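Local coordinates for protein insecticidal Delta-Endotoxin Cry8Ea1 (Bacillus Thuringiensis, PDB 3EB7) that is an insecticidal crystal toxin active against larvae of the beetle Holotrichia parallela, and probably kills by forming pores in midgut membranes, as other three-domain Cry toxins do, at residues R192-N197 with S262-E267; E241-P246 with T269-K274. All blocks are in the same frame, centred on the assembly; numbering follows the deposited sequence.

Interaction 1 of 2, residues R192-N197 with S262-E267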
loop_
_atom_site.group_PDB
_atom_site.type_symbol
_atom_site.label_atom_id
_atom_site.label_comp_id
_atom_site.label_asym_id
_atom_site.label_seq_id
_atom_site.Cartn_x
_atom_site.Cartn_y
_atom_site.Cartn_z
ATOM N N ARG A 192 -9.689 -12.351 13.517
ATOM C CA ARG A 192 -10.634 -13.469 13.426
ATOM C C ARG A 192 -10.149 -14.620 12.553
ATOM O O ARG A 192 -10.674 -15.746 12.635
ATOM C CB ARG A 192 -11.948 -12.962 12.894
ATOM C CG ARG A 192 -12.653 -12.110 13.885
ATOM C CD ARG A 192 -13.954 -11.599 13.256
ATOM N NE ARG A 192 -14.641 -10.700 14.162
ATOM C CZ ARG A 192 -15.636 -9.885 13.826
ATOM N NH1 ARG A 192 -16.077 -9.822 12.560
ATOM N NH2 ARG A 192 -16.164 -9.109 14.767
ATOM N N LEU A 193 -9.132 -14.352 11.731
ATOM C CA LEU A 193 -8.568 -15.376 10.873
ATOM C C LEU A 193 -7.321 -16.058 11.468
ATOM O O LEU A 193 -6.824 -17.015 10.900
ATOM C CB LEU A 193 -8.315 -14.814 9.489
ATOM C CG LEU A 193 -9.516 -14.599 8.551
ATOM C CD1 LEU A 193 -9.056 -13.881 7.342
ATOM C CD2 LEU A 193 -10.223 -15.862 8.122
ATOM N N LYS A 194 -6.820 -15.580 12.607
ATOM C CA LYS A 194 -5.636 -16.187 13.247
ATOM C C LYS A 194 -5.950 -17.634 13.655
ATOM O O LYS A 194 -6.950 -17.887 14.308
ATOM C CB LYS A 194 -5.208 -15.374 14.456
ATOM C CG LYS A 194 -3.806 -15.612 14.933
ATOM C CD LYS A 194 -3.520 -14.704 16.116
ATOM C CE LYS A 194 -2.054 -14.728 16.585
ATOM N NZ LYS A 194 -1.517 -16.130 16.761
ATOM N N GLY A 195 -5.111 -18.580 13.237
ATOM C CA GLY A 195 -5.362 -19.984 13.478
ATOM C C GLY A 195 -4.164 -20.688 14.058
ATOM O O GLY A 195 -3.317 -20.068 14.693
ATOM N N SER A 196 -4.079 -21.986 13.826
ATOM C CA SER A 196 -2.995 -22.780 14.358
ATOM C C SER A 196 -2.234 -23.551 13.260
ATOM O O SER A 196 -1.080 -23.939 13.484
ATOM C CB SER A 196 -3.571 -23.755 15.366
ATOM O OG SER A 196 -4.460 -24.642 14.673
ATOM N N ASN A 197 -2.852 -23.769 12.084
ATOM C CA ASN A 197 -2.169 -24.559 11.042
ATOM C C ASN A 197 -1.778 -23.752 9.815
ATOM O O ASN A 197 -2.145 -22.589 9.673
ATOM C CB ASN A 197 -2.966 -25.833 10.658
ATOM C CG ASN A 197 -4.293 -25.502 10.002
ATOM O OD1 ASN A 197 -4.411 -24.515 9.252
ATOM N ND2 ASN A 197 -5.304 -26.309 10.277
ATOM N N SER A 262 3.326 -24.984 12.150
ATOM C CA SER A 262 2.200 -24.252 12.678
ATOM C C SER A 262 2.104 -22.873 12.051
ATOM O O SER A 262 3.073 -22.387 11.450
ATOM C CB SER A 262 2.383 -24.063 14.172
ATOM O OG SER A 262 3.525 -23.253 14.374
ATOM N N PHE A 263 0.915 -22.279 12.206
ATOM C CA PHE A 263 0.637 -20.874 11.965
ATOM C C PHE A 263 1.761 -19.926 12.450
ATOM O O PHE A 263 2.309 -19.130 11.644
ATOM C CB PHE A 263 -0.673 -20.468 12.653
ATOM C CG PHE A 263 -1.162 -19.086 12.259
ATOM C CD1 PHE A 263 -2.168 -18.940 11.298
ATOM C CD2 PHE A 263 -0.610 -17.936 12.824
ATOM C CE1 PHE A 263 -2.612 -17.681 10.921
ATOM C CE2 PHE A 263 -1.041 -16.663 12.448
ATOM C CZ PHE A 263 -2.053 -16.537 11.497
ATOM N N ASN A 264 2.060 -19.990 13.760
ATOM C CA ASN A 264 3.062 -19.106 14.371
ATOM C C ASN A 264 4.430 -19.308 13.763
ATOM O O ASN A 264 5.184 -18.330 13.589
ATOM C CB ASN A 264 3.158 -19.256 15.882
ATOM C CG ASN A 264 1.900 -18.788 16.610
ATOM O OD1 ASN A 264 1.153 -17.932 16.131
ATOM N ND2 ASN A 264 1.673 -19.351 17.799
ATOM N N THR A 265 4.780 -20.550 13.452
ATOM C CA THR A 265 6.070 -20.801 12.804
ATOM C C THR A 265 6.126 -20.125 11.414
ATOM O O THR A 265 7.134 -19.537 11.057
ATOM C CB THR A 265 6.302 -22.300 12.663
ATOM O OG1 THR A 265 6.082 -22.945 13.933
ATOM C CG2 THR A 265 7.682 -22.605 12.149
ATOM N N LEU A 266 5.046 -20.209 10.636
ATOM C CA LEU A 266 4.981 -19.540 9.321
ATOM C C LEU A 266 5.026 -18.009 9.425
ATOM O O LEU A 266 5.737 -17.365 8.655
ATOM C CB LEU A 266 3.745 -19.966 8.514
ATOM C CG LEU A 266 3.688 -21.450 8.129
ATOM C CD1 LEU A 266 2.634 -21.639 7.067
ATOM C CD2 LEU A 266 5.099 -21.968 7.596
ATOM N N GLU A 267 4.261 -17.448 10.350
ATOM C CA GLU A 267 4.220 -15.999 10.517
ATOM C C GLU A 267 5.608 -15.454 10.896
ATOM O O GLU A 267 6.049 -14.440 10.378
ATOM C CB GLU A 267 3.156 -15.580 11.551
ATOM C CG GLU A 267 2.970 -14.068 11.700
ATOM C CD GLU A 267 2.309 -13.360 10.466
ATOM O OE1 GLU A 267 1.801 -14.029 9.537
ATOM O OE2 GLU A 267 2.281 -12.105 10.435
#
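The loop at 194-197 runs past the first turn of helix 263-270, and its backbone is tied there by Phe263 N, which donates to Ser196 O at 2.9 Å, nearly straight at 167°. Ser262, the N-cap residue of that helix, lays its CA 3.4 Å from the same oxygen, Ser196 O. Phe263 buries the largest share of surface here. Its CG lies anti to the backbone N (chi1 -170°), on the side of the loop, and Gly195 N sits above one face of the ring, toward its rim, 3.5 Å from Phe263 CD1; Gly195 O presses on Phe263 CB at 3.4 Å. In the three-domain Cry fold this is a seam between the N-terminal helical domain, here the link from helix 161-191 to helix 198-220, and the following beta-rich domain; Trp201 and Tyr204 of helix 198-220 meet the Phe263 ring edge-to-face. The Lys194 side chain crosses that of Phe263 at about a right angle, its CG 3.9 Å from Phe263 CE2. Beyond that its chain bends at chi4, and NZ makes a weak hydrogen bond of 3.3 Å to Asn264 OD1. Asn197, an N-cap residue, uses OD1 to cap Gln200 N at the start of helix 198-220.

Interaction 2 of 2, residues E241-P246 with T269-K274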
loop_
_atom_site.group_PDB
_atom_site.type_symbol
_atom_site.label_atom_id
_atom_site.label_comp_id
_atom_site.label_asym_id
_atom_site.label_seq_id
_atom_site.Cartn_x
_atom_site.Cartn_y
_atom_site.Cartn_z
ATOM N N GLU A 241 5.230 -3.525 2.566
ATOM C CA GLU A 241 5.422 -4.746 1.788
ATOM C C GLU A 241 4.149 -5.575 1.880
ATOM O O GLU A 241 3.588 -5.697 2.979
ATOM C CB GLU A 241 6.491 -5.597 2.453
ATOM C CG GLU A 241 7.868 -5.499 1.875
ATOM C CD GLU A 241 8.829 -6.412 2.646
ATOM O OE1 GLU A 241 8.639 -6.565 3.895
ATOM O OE2 GLU A 241 9.735 -7.000 1.997
ATOM N N VAL A 242 3.745 -6.180 0.759
ATOM C CA VAL A 242 2.682 -7.199 0.727
ATOM C C VAL A 242 3.310 -8.530 0.318
ATOM O O VAL A 242 4.337 -8.566 -0.363
ATOM C CB VAL A 242 1.497 -6.843 -0.240
ATOM C CG1 VAL A 242 0.703 -5.593 0.266
ATOM C CG2 VAL A 242 1.981 -6.628 -1.681
ATOM N N TYR A 243 2.716 -9.628 0.770
ATOM C CA TYR A 243 3.234 -10.935 0.461
ATOM C C TYR A 243 2.230 -11.722 -0.363
ATOM O O TYR A 243 1.048 -11.799 0.013
ATOM C CB TYR A 243 3.548 -11.675 1.744
ATOM C CG TYR A 243 4.650 -11.044 2.565
ATOM C CD1 TYR A 243 4.427 -9.870 3.326
ATOM C CD2 TYR A 243 5.903 -11.623 2.611
ATOM C CE1 TYR A 243 5.472 -9.300 4.118
ATOM C CE2 TYR A 243 6.944 -11.054 3.400
ATOM C CZ TYR A 243 6.715 -9.921 4.137
ATOM O OH TYR A 243 7.741 -9.426 4.888
ATOM N N THR A 244 2.695 -12.305 -1.479
ATOM C CA THR A 244 1.832 -13.176 -2.300
ATOM C C THR A 244 1.649 -14.531 -1.631
ATOM O O THR A 244 2.332 -14.829 -0.653
ATOM C CB THR A 244 2.333 -13.323 -3.788
ATOM O OG1 THR A 244 3.732 -13.594 -3.810
ATOM C CG2 THR A 244 2.059 -12.046 -4.570
ATOM N N ASP A 245 0.741 -15.378 -2.151
ATOM C CA ASP A 245 0.508 -16.680 -1.507
ATOM C C ASP A 245 1.786 -17.542 -1.600
ATOM O O ASP A 245 2.551 -17.415 -2.533
ATOM C CB ASP A 245 -0.701 -17.422 -2.097
ATOM C CG ASP A 245 -2.081 -16.797 -1.732
ATOM O OD1 ASP A 245 -2.237 -15.846 -0.918
ATOM O OD2 ASP A 245 -3.070 -17.286 -2.319
ATOM N N PRO A 246 2.031 -18.413 -0.605
ATOM C CA PRO A 246 3.189 -19.288 -0.719
ATOM C C PRO A 246 3.208 -20.123 -2.045
ATOM O O PRO A 246 2.138 -20.559 -2.545
ATOM C CB PRO A 246 3.052 -20.188 0.522
ATOM C CG PRO A 246 2.340 -19.382 1.499
ATOM C CD PRO A 246 1.320 -18.607 0.678
ATOM N N THR A 269 8.478 -16.922 10.152
ATOM C CA THR A 269 9.471 -17.316 9.148
ATOM C C THR A 269 9.214 -16.734 7.743
ATOM O O THR A 269 10.176 -16.295 7.082
ATOM C CB THR A 269 9.591 -18.856 9.037
ATOM O OG1 THR A 269 9.663 -19.454 10.342
ATOM C CG2 THR A 269 10.785 -19.248 8.240
ATOM N N PHE A 270 7.955 -16.744 7.278
ATOM C CA PHE A 270 7.623 -16.200 5.961
ATOM C C PHE A 270 7.677 -14.662 5.870
ATOM O O PHE A 270 7.941 -14.106 4.793
ATOM C CB PHE A 270 6.242 -16.639 5.527
ATOM C CG PHE A 270 6.193 -17.985 4.861
ATOM C CD1 PHE A 270 5.010 -18.714 4.861
ATOM C CD2 PHE A 270 7.307 -18.523 4.226
ATOM C CE1 PHE A 270 4.920 -19.939 4.215
ATOM C CE2 PHE A 270 7.227 -19.759 3.558
ATOM C CZ PHE A 270 6.050 -20.468 3.557
ATOM N N ILE A 271 7.401 -14.006 6.997
ATOM C CA ILE A 271 7.314 -12.574 7.120
ATOM C C ILE A 271 8.644 -12.071 7.712
ATOM O O ILE A 271 9.148 -12.608 8.695
ATOM C CB ILE A 271 6.088 -12.155 8.015
ATOM C CG1 ILE A 271 4.792 -12.772 7.473
ATOM C CG2 ILE A 271 5.901 -10.607 8.107
ATOM C CD1 ILE A 271 4.538 -12.510 5.992
ATOM N N ARG A 272 9.193 -11.048 7.069
ATOM C CA ARG A 272 10.459 -10.477 7.437
ATOM C C ARG A 272 10.283 -9.737 8.740
ATOM O O ARG A 272 9.295 -9.020 8.906
ATOM C CB ARG A 272 10.892 -9.443 6.379
ATOM C CG ARG A 272 11.487 -10.039 5.129
ATOM C CD ARG A 272 12.756 -9.235 4.768
ATOM N NE ARG A 272 12.394 -8.271 3.776
ATOM C CZ ARG A 272 13.168 -7.292 3.326
ATOM N NH1 ARG A 272 14.398 -7.092 3.784
ATOM N NH2 ARG A 272 12.676 -6.510 2.377
ATOM N N GLY A 273 11.264 -9.853 9.622
ATOM C CA GLY A 273 11.469 -8.809 10.618
ATOM C C GLY A 273 11.306 -7.391 10.049
ATOM O O GLY A 273 11.536 -7.131 8.854
ATOM N N LYS A 274 10.883 -6.471 10.907
ATOM C CA LYS A 274 10.817 -5.061 10.555
ATOM C C LYS A 274 12.192 -4.560 10.008
ATOM O O LYS A 274 13.237 -5.022 10.441
ATOM C CB LYS A 274 10.286 -4.258 11.766
ATOM C CG LYS A 274 8.781 -4.499 12.079
ATOM C CD LYS A 274 7.853 -3.807 11.043
ATOM C CE LYS A 274 6.376 -3.768 11.460
ATOM N NZ LYS A 274 6.009 -4.821 12.463
#
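Tyr243 and Ile271 meet at the heart of this contact in the second, beta-rich domain of the three-domain Cry fold, where the edge strand 241-243 of a three-stranded antiparallel sheet faces the chain leaving helix 263-270. The apolar part is a CH-pi contact: Ile271 CD1 stands over the centre of the Tyr243 ring, 3.5 Å from the centroid and only 3° off the normal, nearly equidistant from all six carbons. Farther along, Pro246 and Phe270 cross at about a right angle, Pro246 CG touching Phe270 CE1 at 3.8 Å; Val427 and Trp201 also touch Pro246, while Val429 and Ile422 pack on Phe270.

Hydrogen bonding centres on the phenol. Tyr243 OH accepts from Arg272 N at 3.1 Å along a nearly straight line (167°), and the same oxygen lies 3.5 Å from Arg272 CB. The bond ties the hydroxyl to the backbone just beyond the helix.

The charged part lies past the phenol. The Arg272 chain, bent at chi2 and chi3, brings its guanidinium edge-on to Glu241, with the two flat groups 68° apart. Asp278 forms a second salt bridge to Arg272 NH2, and Tyr418 a cation-pi contact with the guanidinium; His275 NE2 bonds Glu241 OE1, and Ser431 OG bonds Glu241 OE2. The arginine so close to Glu241 would be expected to favour its ionised form. Arg272 NH2 meets Glu241 OE2 at 3.0 Å from above the carboxylate plane, and NE adds a weak bond to that same OE2 at 3.4 Å.

Both interactions use helix 263-270: interaction 1 its N-terminal end, interaction 2 its last residues and the chain beyond. Their centres lie 13 Å apart. Interaction 1 is a surface contact between the helical domain and the beta-rich domain after it, with one buried aromatic ring against loop backbone and half of its touching residues exposed. Interaction 2 is partly buried, none of its touching residues is exposed, and it stays within the second domain. Its chemistry is more varied, with a salt bridge, a CH-pi contact and a backbone N-H given to a side-chain hydroxyl, where interaction 1 has a bond between two backbones. Arg208 of helix 198-220 salt-bridges Glu267 and touches Ile271, so that helix backs both.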